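Local coordinates for protein putative nucleotide-diphospho-sugar transferase (Desulfovibrio desulfuricans subsp. desulfuricans, PDB 3CGX) that probably transfers a sugar from a nucleotide-diphospho-sugar donor, although its substrates and exact reaction are not established, at residues A[38-42]-A[213-218]; A[15-20]-A[30-36]; A[91-96]-A[153-159]; A[5-11]-A[52-58]. All coordinates share one frame; numbering follows the deposited sequence. Where two conformers were deposited one is given.

Interaction 1: A[38-42]-A[213-218]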
# COMPACT_ATOMS: atom_id res chain seq x y z
N HIS A 38 -8.92 -0.59 9.91
CA HIS A 38 -8.04 0.24 10.72
C HIS A 38 -6.64 0.44 10.13
O HIS A 38 -6.03 1.52 10.37
CB HIS A 38 -8.00 -0.27 12.16
CG HIS A 38 -9.24 0.09 12.91
ND1 HIS A 38 -9.38 1.32 13.53
CD2 HIS A 38 -10.44 -0.52 12.99
CE1 HIS A 38 -10.60 1.40 14.04
NE2 HIS A 38 -11.26 0.30 13.72
N PHE A 39 -6.14 -0.54 9.39
CA PHE A 39 -4.84 -0.39 8.71
C PHE A 39 -4.97 0.84 7.82
O PHE A 39 -4.10 1.73 7.80
CB PHE A 39 -4.50 -1.54 7.79
CG PHE A 39 -4.10 -2.85 8.47
CD1 PHE A 39 -4.26 -3.05 9.83
CD2 PHE A 39 -3.69 -3.92 7.69
CE1 PHE A 39 -3.95 -4.28 10.39
CE2 PHE A 39 -3.38 -5.16 8.27
CZ PHE A 39 -3.54 -5.32 9.63
N VAL A 40 -6.07 0.87 7.08
CA VAL A 40 -6.28 1.92 6.07
C VAL A 40 -6.44 3.30 6.71
O VAL A 40 -5.80 4.30 6.33
CB VAL A 40 -7.46 1.57 5.08
CG1 VAL A 40 -7.79 2.77 4.21
CG2 VAL A 40 -7.11 0.33 4.18
N GLN A 41 -7.32 3.36 7.70
CA GLN A 41 -7.51 4.60 8.46
C GLN A 41 -6.24 5.15 9.04
O GLN A 41 -5.97 6.34 8.96
CB GLN A 41 -8.50 4.40 9.61
CG GLN A 41 -9.89 4.23 9.11
CD GLN A 41 -10.87 3.84 10.18
OE1 GLN A 41 -11.91 3.31 9.86
NE2 GLN A 41 -10.55 4.10 11.48
N ASP A 42 -5.46 4.30 9.67
CA ASP A 42 -4.23 4.74 10.27
C ASP A 42 -3.23 5.24 9.24
O ASP A 42 -2.59 6.29 9.45
CB ASP A 42 -3.55 3.64 11.11
CG ASP A 42 -4.35 3.27 12.36
OD1 ASP A 42 -5.26 4.01 12.72
OD2 ASP A 42 -4.07 2.20 12.94
N SER A 213 -1.60 3.88 17.60
CA SER A 213 -2.56 3.76 16.52
C SER A 213 -3.84 3.03 16.92
O SER A 213 -3.87 2.29 17.91
CB SER A 213 -1.94 3.04 15.31
OG SER A 213 -1.65 1.67 15.58
N SER A 214 -4.89 3.25 16.14
CA SER A 214 -6.18 2.59 16.35
C SER A 214 -6.01 1.11 16.04
O SER A 214 -6.59 0.28 16.72
CB SER A 214 -7.31 3.20 15.54
OG SER A 214 -7.15 2.96 14.18
N THR A 215 -5.20 0.78 15.05
CA THR A 215 -4.88 -0.62 14.77
C THR A 215 -4.27 -1.28 16.01
O THR A 215 -4.75 -2.35 16.45
CB THR A 215 -3.92 -0.80 13.59
OG1 THR A 215 -4.60 -0.38 12.43
CG2 THR A 215 -3.49 -2.33 13.39
N TYR A 216 -3.24 -0.66 16.59
CA TYR A 216 -2.58 -1.28 17.74
C TYR A 216 -3.55 -1.42 18.92
O TYR A 216 -3.50 -2.44 19.68
CB TYR A 216 -1.29 -0.54 18.14
CG TYR A 216 -0.50 -1.30 19.19
CD1 TYR A 216 -0.77 -1.12 20.52
CD2 TYR A 216 0.53 -2.20 18.84
CE1 TYR A 216 -0.09 -1.79 21.48
CE2 TYR A 216 1.22 -2.87 19.82
CZ TYR A 216 0.90 -2.66 21.13
OH TYR A 216 1.58 -3.32 22.13
N ALA A 217 -4.43 -0.43 19.10
CA ALA A 217 -5.46 -0.56 20.16
C ALA A 217 -6.30 -1.84 19.96
O ALA A 217 -6.65 -2.54 20.93
CB ALA A 217 -6.40 0.70 20.22
N LEU A 218 -6.71 -2.11 18.73
CA LEU A 218 -7.38 -3.34 18.38
C LEU A 218 -6.60 -4.60 18.68
O LEU A 218 -7.12 -5.58 19.10
CB LEU A 218 -7.68 -3.37 16.91
CG LEU A 218 -9.08 -3.28 16.47
CD1 LEU A 218 -9.94 -4.34 17.13
CD2 LEU A 218 -9.43 -1.94 16.92
O HOH W 1 -8.62 5.62 12.96

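Interaction 2: A[15-20]-A[30-36]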
# COMPACT_ATOMS: atom_id res chain seq x y z
N GLU A 15 -15.01 -5.04 3.40
CA GLU A 15 -16.21 -5.85 3.61
C GLU A 15 -15.85 -7.25 4.10
O GLU A 15 -15.01 -7.91 3.48
CB GLU A 15 -16.96 -6.02 2.31
CG GLU A 15 -18.28 -6.68 2.49
CD GLU A 15 -19.02 -6.82 1.18
OE1 GLU A 15 -18.66 -6.13 0.19
OE2 GLU A 15 -19.96 -7.64 1.14
N PRO A 16 -16.49 -7.72 5.20
CA PRO A 16 -16.16 -9.07 5.66
C PRO A 16 -16.31 -10.12 4.56
O PRO A 16 -17.29 -10.12 3.78
CB PRO A 16 -17.12 -9.29 6.86
CG PRO A 16 -17.38 -7.92 7.33
CD PRO A 16 -17.44 -7.06 6.11
N GLY A 17 -15.30 -10.96 4.47
CA GLY A 17 -15.25 -12.02 3.48
C GLY A 17 -14.64 -11.60 2.16
O GLY A 17 -14.35 -12.43 1.32
N LYS A 18 -14.42 -10.31 1.97
CA LYS A 18 -13.84 -9.80 0.73
C LYS A 18 -12.42 -9.32 0.90
O LYS A 18 -11.76 -8.99 -0.09
CB LYS A 18 -14.72 -8.66 0.19
CG LYS A 18 -16.17 -9.07 -0.15
CD LYS A 18 -16.71 -8.20 -1.29
N VAL A 19 -11.96 -9.22 2.15
CA VAL A 19 -10.60 -8.78 2.43
C VAL A 19 -9.97 -9.68 3.53
O VAL A 19 -10.67 -10.23 4.37
CB VAL A 19 -10.50 -7.28 2.89
CG1 VAL A 19 -10.96 -6.32 1.77
CG2 VAL A 19 -11.27 -7.05 4.26
N LYS A 20 -8.67 -9.86 3.45
CA LYS A 20 -7.92 -10.58 4.50
C LYS A 20 -8.55 -11.90 4.88
O LYS A 20 -8.70 -12.25 6.06
CB LYS A 20 -7.74 -9.67 5.74
CG LYS A 20 -6.90 -8.39 5.45
CD LYS A 20 -5.50 -8.73 4.83
CE LYS A 20 -4.55 -7.59 4.73
NZ LYS A 20 -3.35 -7.94 3.88
N ASP A 30 -15.09 -11.15 10.14
CA ASP A 30 -15.46 -9.80 10.59
C ASP A 30 -14.26 -9.08 11.21
O ASP A 30 -14.03 -7.89 10.94
CB ASP A 30 -16.61 -9.79 11.61
CG ASP A 30 -17.97 -10.15 10.99
OD1 ASP A 30 -18.10 -10.20 9.76
OD2 ASP A 30 -18.92 -10.40 11.75
N LYS A 31 -13.54 -9.78 12.08
CA LYS A 31 -12.37 -9.19 12.76
C LYS A 31 -11.23 -8.88 11.78
O LYS A 31 -10.54 -7.87 11.95
CB LYS A 31 -11.88 -10.11 13.88
CG LYS A 31 -10.80 -9.51 14.79
CD LYS A 31 -10.69 -10.25 16.07
CE LYS A 31 -11.87 -9.93 16.95
NZ LYS A 31 -11.83 -10.74 18.14
N ALA A 32 -11.02 -9.78 10.79
CA ALA A 32 -9.96 -9.60 9.78
C ALA A 32 -10.27 -8.32 9.00
O ALA A 32 -9.37 -7.51 8.75
CB ALA A 32 -9.85 -10.79 8.82
N ALA A 33 -11.54 -8.13 8.66
CA ALA A 33 -11.96 -6.93 7.93
C ALA A 33 -11.89 -5.65 8.79
O ALA A 33 -11.49 -4.58 8.28
CB ALA A 33 -13.36 -7.10 7.29
N MSE A 34 -12.16 -5.75 10.09
CA MSE A 34 -12.09 -4.61 11.00
C MSE A 34 -10.64 -4.19 11.15
O MSE A 34 -10.31 -2.98 11.13
CB MSE A 34 -12.69 -4.95 12.38
CG MSE A 34 -12.60 -3.85 13.36
SE MSE A 34 -13.75 -2.32 12.83
CE MSE A 34 -15.30 -3.31 12.10
N LEU A 35 -9.75 -5.17 11.26
CA LEU A 35 -8.31 -4.89 11.34
C LEU A 35 -7.83 -4.14 10.10
O LEU A 35 -7.14 -3.12 10.20
CB LEU A 35 -7.48 -6.15 11.58
CG LEU A 35 -7.53 -6.72 12.98
CD1 LEU A 35 -7.16 -8.21 12.96
CD2 LEU A 35 -6.59 -5.85 13.94
N TYR A 36 -8.22 -4.65 8.94
CA TYR A 36 -7.81 -4.04 7.66
C TYR A 36 -8.40 -2.62 7.55
O TYR A 36 -7.72 -1.67 7.13
CB TYR A 36 -8.15 -4.95 6.45
CG TYR A 36 -7.86 -4.23 5.14
CD1 TYR A 36 -6.55 -3.95 4.76
CD2 TYR A 36 -8.90 -3.81 4.30
CE1 TYR A 36 -6.28 -3.23 3.57
CE2 TYR A 36 -8.64 -3.12 3.12
CZ TYR A 36 -7.33 -2.81 2.77
OH TYR A 36 -7.03 -2.11 1.63

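Interaction 3: A[91-96]-A[153-159]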
# COMPACT_ATOMS: atom_id res chain seq x y z
N MSE A 91 -2.08 -0.59 -11.80
CA MSE A 91 -1.00 0.30 -11.37
C MSE A 91 -0.52 1.20 -12.50
O MSE A 91 -0.34 2.40 -12.33
CB MSE A 91 0.17 -0.49 -10.81
CG MSE A 91 -0.17 -1.15 -9.50
SE MSE A 91 1.29 -1.98 -8.47
CE MSE A 91 1.68 -3.49 -9.65
N LYS A 92 -0.29 0.61 -13.66
CA LYS A 92 0.11 1.37 -14.84
C LYS A 92 -0.87 2.49 -15.16
O LYS A 92 -0.48 3.66 -15.38
CB LYS A 92 0.20 0.45 -16.08
CG LYS A 92 0.82 1.13 -17.26
CD LYS A 92 0.56 0.35 -18.52
CE LYS A 92 1.08 -1.05 -18.46
NZ LYS A 92 0.88 -1.73 -19.84
N HIS A 93 -2.16 2.15 -15.15
CA HIS A 93 -3.19 3.14 -15.45
C HIS A 93 -3.27 4.29 -14.42
O HIS A 93 -3.39 5.48 -14.77
CB HIS A 93 -4.54 2.47 -15.63
CG HIS A 93 -4.59 1.54 -16.81
ND1 HIS A 93 -5.45 0.46 -16.88
CD2 HIS A 93 -3.84 1.51 -17.94
CE1 HIS A 93 -5.26 -0.17 -18.03
NE2 HIS A 93 -4.27 0.44 -18.68
N ALA A 94 -3.12 3.95 -13.15
CA ALA A 94 -3.22 4.96 -12.09
C ALA A 94 -2.00 5.93 -12.17
O ALA A 94 -2.13 7.16 -12.09
CB ALA A 94 -3.32 4.29 -10.71
N MSE A 95 -0.82 5.37 -12.37
CA MSE A 95 0.37 6.20 -12.47
C MSE A 95 0.36 7.07 -13.75
O MSE A 95 0.68 8.27 -13.74
CB MSE A 95 1.60 5.30 -12.47
CG MSE A 95 1.75 4.50 -11.20
SE MSE A 95 3.60 3.85 -10.86
CE MSE A 95 4.21 5.58 -10.27
N GLN A 96 -0.07 6.45 -14.84
CA GLN A 96 -0.14 7.12 -16.13
C GLN A 96 -1.09 8.29 -16.03
O GLN A 96 -0.81 9.36 -16.53
CB GLN A 96 -0.59 6.16 -17.24
CG GLN A 96 -0.65 6.89 -18.58
CD GLN A 96 0.74 7.29 -19.08
OE1 GLN A 96 1.06 8.48 -19.13
NE2 GLN A 96 1.57 6.31 -19.39
N PHE A 153 9.23 7.74 -16.43
CA PHE A 153 8.21 6.73 -16.27
C PHE A 153 8.35 5.66 -17.34
O PHE A 153 8.38 5.94 -18.53
CB PHE A 153 6.82 7.35 -16.31
CG PHE A 153 5.72 6.36 -16.15
CD1 PHE A 153 5.82 5.35 -15.23
CD2 PHE A 153 4.56 6.46 -16.91
CE1 PHE A 153 4.79 4.43 -15.06
CE2 PHE A 153 3.55 5.56 -16.74
CZ PHE A 153 3.66 4.54 -15.81
N CYS A 154 8.38 4.43 -16.85
CA CYS A 154 8.55 3.24 -17.67
C CYS A 154 7.37 2.30 -17.45
O CYS A 154 7.45 1.39 -16.62
CB CYS A 154 9.86 2.57 -17.28
SG CYS A 154 10.28 1.15 -18.26
N PRO A 155 6.26 2.54 -18.16
CA PRO A 155 5.07 1.68 -17.91
C PRO A 155 5.30 0.19 -18.21
O PRO A 155 4.60 -0.68 -17.70
CB PRO A 155 3.99 2.27 -18.82
CG PRO A 155 4.71 3.21 -19.79
CD PRO A 155 6.03 3.59 -19.17
N ASP A 156 6.25 -0.07 -19.08
CA ASP A 156 6.63 -1.43 -19.45
C ASP A 156 7.02 -2.29 -18.23
O ASP A 156 6.95 -3.53 -18.27
CB ASP A 156 7.80 -1.42 -20.44
CG ASP A 156 7.36 -1.05 -21.85
OD1 ASP A 156 6.20 -0.60 -22.05
OD2 ASP A 156 8.18 -1.24 -22.77
N VAL A 157 7.42 -1.66 -17.13
CA VAL A 157 7.77 -2.47 -15.92
C VAL A 157 6.56 -3.21 -15.37
O VAL A 157 6.70 -4.11 -14.55
CB VAL A 157 8.42 -1.65 -14.77
CG1 VAL A 157 9.61 -0.86 -15.33
CG2 VAL A 157 7.37 -0.77 -14.08
N PHE A 158 5.36 -2.85 -15.83
CA PHE A 158 4.14 -3.52 -15.33
C PHE A 158 3.71 -4.62 -16.30
O PHE A 158 2.81 -5.39 -16.03
CB PHE A 158 3.00 -2.53 -15.12
CG PHE A 158 3.30 -1.47 -14.10
CD1 PHE A 158 3.43 -1.80 -12.78
CD2 PHE A 158 3.49 -0.13 -14.48
CE1 PHE A 158 3.71 -0.82 -11.85
CE2 PHE A 158 3.78 0.82 -13.56
CZ PHE A 158 3.89 0.47 -12.23
N ASP A 159 4.40 -4.70 -17.42
CA ASP A 159 4.00 -5.62 -18.48
C ASP A 159 4.73 -6.94 -18.37
O ASP A 159 5.94 -7.01 -18.16
CB ASP A 159 4.24 -5.01 -19.86
CG ASP A 159 3.32 -3.86 -20.15
OD1 ASP A 159 2.31 -3.69 -19.43
OD2 ASP A 159 3.58 -3.10 -21.11

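Interaction 4: A[5-11]-A[52-58]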
# COMPACT_ATOMS: atom_id res chain seq x y z
N SER A 5 3.95 16.51 -6.34
CA SER A 5 4.02 15.10 -5.94
C SER A 5 2.65 14.53 -5.70
O SER A 5 1.77 15.22 -5.19
CB SER A 5 4.79 14.96 -4.63
OG SER A 5 6.17 15.14 -4.82
N CYS A 6 2.49 13.27 -6.05
CA CYS A 6 1.24 12.58 -5.79
C CYS A 6 1.49 11.19 -5.20
O CYS A 6 2.42 10.49 -5.59
CB CYS A 6 0.40 12.45 -7.07
SG CYS A 6 -1.34 11.96 -6.66
N ILE A 7 0.66 10.83 -4.22
CA ILE A 7 0.66 9.49 -3.61
C ILE A 7 -0.60 8.75 -4.05
O ILE A 7 -1.71 9.26 -3.87
CB ILE A 7 0.66 9.50 -2.07
CG1 ILE A 7 1.89 10.23 -1.50
CG2 ILE A 7 0.54 8.09 -1.52
CD1 ILE A 7 1.62 10.78 -0.07
N LEU A 8 -0.40 7.62 -4.71
CA LEU A 8 -1.50 6.74 -5.09
C LEU A 8 -1.56 5.60 -4.09
O LEU A 8 -0.63 4.79 -3.98
CB LEU A 8 -1.33 6.20 -6.48
CG LEU A 8 -1.02 7.20 -7.58
CD1 LEU A 8 -0.70 6.51 -8.93
CD2 LEU A 8 -2.16 8.25 -7.68
N PHE A 9 -2.67 5.55 -3.38
CA PHE A 9 -2.88 4.65 -2.24
C PHE A 9 -3.94 3.60 -2.58
O PHE A 9 -5.09 3.88 -2.73
CB PHE A 9 -3.22 5.49 -1.01
CG PHE A 9 -3.39 4.71 0.30
CD1 PHE A 9 -2.50 3.71 0.66
CD2 PHE A 9 -4.40 5.04 1.20
CE1 PHE A 9 -2.61 3.06 1.90
CE2 PHE A 9 -4.51 4.34 2.44
CZ PHE A 9 -3.62 3.34 2.75
N PHE A 10 -3.47 2.37 -2.77
CA PHE A 10 -4.29 1.26 -3.24
C PHE A 10 -4.92 0.52 -2.08
O PHE A 10 -4.23 0.02 -1.18
CB PHE A 10 -3.43 0.31 -4.12
CG PHE A 10 -3.41 0.65 -5.58
CD1 PHE A 10 -3.30 1.96 -6.03
CD2 PHE A 10 -3.46 -0.38 -6.55
CE1 PHE A 10 -3.33 2.25 -7.37
CE2 PHE A 10 -3.43 -0.09 -7.90
CZ PHE A 10 -3.37 1.21 -8.32
N VAL A 11 -6.25 0.50 -2.12
CA VAL A 11 -7.13 -0.02 -1.07
C VAL A 11 -8.28 -0.85 -1.66
O VAL A 11 -8.54 -0.83 -2.84
CB VAL A 11 -7.74 1.18 -0.22
CG1 VAL A 11 -6.62 2.05 0.44
CG2 VAL A 11 -8.71 2.08 -1.08
N ALA A 52 2.36 16.24 -0.47
CA ALA A 52 1.97 15.52 -1.66
C ALA A 52 0.45 15.41 -1.66
O ALA A 52 -0.16 15.28 -0.62
CB ALA A 52 2.60 14.15 -1.69
N ASP A 53 -0.14 15.43 -2.86
CA ASP A 53 -1.56 15.16 -3.02
C ASP A 53 -1.75 13.66 -2.88
O ASP A 53 -0.86 12.83 -3.21
CB ASP A 53 -2.08 15.61 -4.39
CG ASP A 53 -2.10 17.14 -4.58
OD1 ASP A 53 -2.01 17.89 -3.58
OD2 ASP A 53 -2.27 17.57 -5.73
N LEU A 54 -2.93 13.28 -2.44
CA LEU A 54 -3.24 11.87 -2.24
C LEU A 54 -4.49 11.44 -3.00
O LEU A 54 -5.52 12.09 -2.96
CB LEU A 54 -3.39 11.60 -0.76
CG LEU A 54 -3.86 10.22 -0.31
CD1 LEU A 54 -2.70 9.27 -0.41
CD2 LEU A 54 -4.41 10.30 1.13
N HIS A 55 -4.33 10.37 -3.77
CA HIS A 55 -5.43 9.76 -4.51
C HIS A 55 -5.65 8.37 -4.01
O HIS A 55 -4.74 7.54 -4.08
CB HIS A 55 -5.12 9.68 -5.99
CG HIS A 55 -5.03 11.02 -6.64
ND1 HIS A 55 -5.02 11.19 -8.00
CD2 HIS A 55 -4.97 12.26 -6.11
CE1 HIS A 55 -4.97 12.48 -8.27
NE2 HIS A 55 -4.94 13.14 -7.14
N ILE A 56 -6.85 8.13 -3.49
CA ILE A 56 -7.20 6.85 -2.94
C ILE A 56 -7.84 6.02 -4.06
O ILE A 56 -8.92 6.34 -4.59
CB ILE A 56 -8.15 6.99 -1.73
CG1 ILE A 56 -7.50 7.81 -0.60
CG2 ILE A 56 -8.62 5.59 -1.23
CD1 ILE A 56 -8.48 8.26 0.49
N CYS A 57 -7.13 4.96 -4.43
CA CYS A 57 -7.49 4.13 -5.60
C CYS A 57 -7.98 2.77 -5.15
O CYS A 57 -7.19 1.97 -4.63
CB CYS A 57 -6.28 3.98 -6.53
SG CYS A 57 -5.57 5.52 -7.12
N TYR A 58 -9.29 2.53 -5.34
CA TYR A 58 -9.94 1.35 -4.83
C TYR A 58 -10.26 0.26 -5.85
O TYR A 58 -10.58 0.48 -7.03
CB TYR A 58 -11.20 1.74 -4.07
CG TYR A 58 -12.27 2.45 -4.87
CD1 TYR A 58 -13.20 1.74 -5.60
CD2 TYR A 58 -12.39 3.86 -4.86
CE1 TYR A 58 -14.18 2.37 -6.27
CE2 TYR A 58 -13.36 4.49 -5.55
CZ TYR A 58 -14.25 3.75 -6.26
OH TYR A 58 -15.27 4.38 -6.95

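Interaction 1: A[38-42]-A[213-218]
The N-terminal end of helix 214-221 is the element that D42 and H38 of helix 29-47 grip, and the carboxylate of D42 does most of the work. Its OD2 takes two bonds from T215: the backbone N donates along the syn lone pair at 2.8 Å from OD2, while T215 OG1 reaches OD2 from above the carboxylate plane at 2.7 Å. The other oxygen, OD1, accepts from S214 OG at 2.6 Å. That hydroxyl also receives H38 ND1, 2.8 Å from S214 OG and close to the imidazole plane, so a chain of hydrogen bonds runs from H38 through S214 to D42. With chi1 at 69°, S214 OG sits between its backbone N and carbonyl carbon, which places it within range of both partners. Apolar contacts flank this chain: L218 CD2 lies over a face of the H38 ring, and T215 CG2 packs obliquely on F39 CE1 at 3.6 Å. S213 OG accepts the N-cap bond from Y216 N and is also hydrogen-bonded to F210 O. A carboxylate here would probably be stabilised by the helix dipole, an arrangement typical of a capped helix N-terminus docked onto a roughly antiparallel neighbour (150° between the short segments).

Interaction 2: A[15-20]-A[30-36]
K20 CG stands beside its backbone N (chi1 -63°) and the chain bends at chi2 (-55°), which lays the aliphatic part of the lysine across Y36, whose own CG is anti to the backbone N (chi1 174°) and swings the ring toward the loop. K20 CG thus meets Y36 CB at 3.8 Å, the two side chains crossing at about a right angle, while the ammonium end travels on to a salt bridge with D112. V19 approaches the same ring obliquely, CG2 lying 4.0 Å from Y36 CD2. That methyl also rests on A33 CB at 3.7 Å, so one branch of the valine fills the angle between alanine and tyrosine. The segment 15-20 opens the beta-alpha-beta crossover from strand 5-11 to strand 53-58, consistent with a GT-A-type fold, and here it lies along helix 29-47. Small residues let it come close: K20 O is 3.3 Å from A32 CB, and A33 CB sits 3.8 Å from P16 CA. Nearer the solvent, D30 OD1 approaches P16 CB at 3.2 Å. The Y36 hydroxyl is hydrogen-bonded to S111 OG and to K12 N, and an imidazole, probably from the crystallisation liquor, lies about 3 Å from the tyrosine side chain (nearest atoms).

Interaction 3: A[91-96]-A[153-159]
K92 NZ and D159 OD1 form a salt bridge, modelled at 2.5 Å, a distance so short that its detail is doubtful; the lysine crosses the carboxylate side chain at about a right angle. K92 CG is anti to its backbone N (chi1 -171°) and the chain bends only at chi3 (-59°), carrying the ammonium group past the 3-10 turn to the aspartate. E89, one turn earlier on the helix, makes a long, weak ion pair with the same ammonium; the two carboxylates would repel, and the lysine charge probably offsets this. The methylenes on the way are used as well: K92 CG rests against P155 CB at 3.7 Å, and K92 CB touches F158 CD2 at 3.7 Å. Helix 87-100 covers one side of the central mixed sheet of the GT-A-type fold, and the 153-159 loop lies alongside that helix, next to strand 143-149. F158 is wedged at this junction. The backbone N of K92 and M91 CB lie over one face of its ring, M91 CB making a CH-pi contact 4.2 Å from the centroid, while V157 CG2 covers the opposite face. At the ring edge comes the selenium of the selenomethionine M95, 3.7 Å from F158 CZ. The second aromatic, F153, receives M95 CB at 4.0 Å from its CZ, and the M95 selenium stands obliquely to this ring in a Met-aromatic contact. P155 CD lies over a face of F153, which also meets F148 of strand 143-149 edge-to-face. Below the helix, M91 and M95 continue onto F10, L8 and L108.

Interaction 4: A[5-11]-A[52-58]
S5, I7, F9 and V11 of strand 5-11 join D53, H55 and C57 of strand 53-58 through a ladder of six backbone hydrogen bonds in parallel register. I7 N reaches D53 O at 2.7 Å and H55 N returns to I7 O at 2.8 Å; these two and F9 N to H55 O run nearly along the C=O axis, whereas the other three arrive tilted by about 30° from the carbonyl plane. On the face with C6, L8 and F10, the C6 sulfur sits over the centre of the H55 ring, 3.7 Å from the centroid, because its SG is anti to the backbone N (chi1 -166°) and so leans across to the neighbouring strand. L8 CD2 lies alongside H55 CB at 3.7 Å, and F10 CE1 presses on C57 CB at 3.5 Å. On the I7, F9 and V11 face, L54 CD1 touches I7 CG2 at 3.6 Å, and V11 CG2 meets I56 CG2 at 3.5 Å. Helix 29-47 packs on this second face through M43 and L44. Strand 105-109 bonds to the other edge of strand 5-11 through C6, L8 and F10, and strand 78-81 flanks strand 53-58. Backbone bonding on both edges, with apolar side chains on the I7 face and a more mixed set on the other, lets the pair be buried, consistent with a GT-A-type fold.

Interaction 4 is the buried one of the four, a strand pair inside the sheet; the other three are partly buried and lie farther from the centre of the chain. Interactions 1 and 2 share helix 29-47 and touch through L218 and L35, yet differ in chemistry: a carboxylate and a chain of hydrogen bonds in the first, van der Waals packing in the second. The same helix carries both to the sheet, V40 packing on V11 and F9, and the Y36 hydroxyl lying near V11. Interaction 3 sits on the opposite side of the chain's centre from both, reaching the sheet's other face through M91 and A94 against F10 and L8, and combines a salt bridge with aromatic packing.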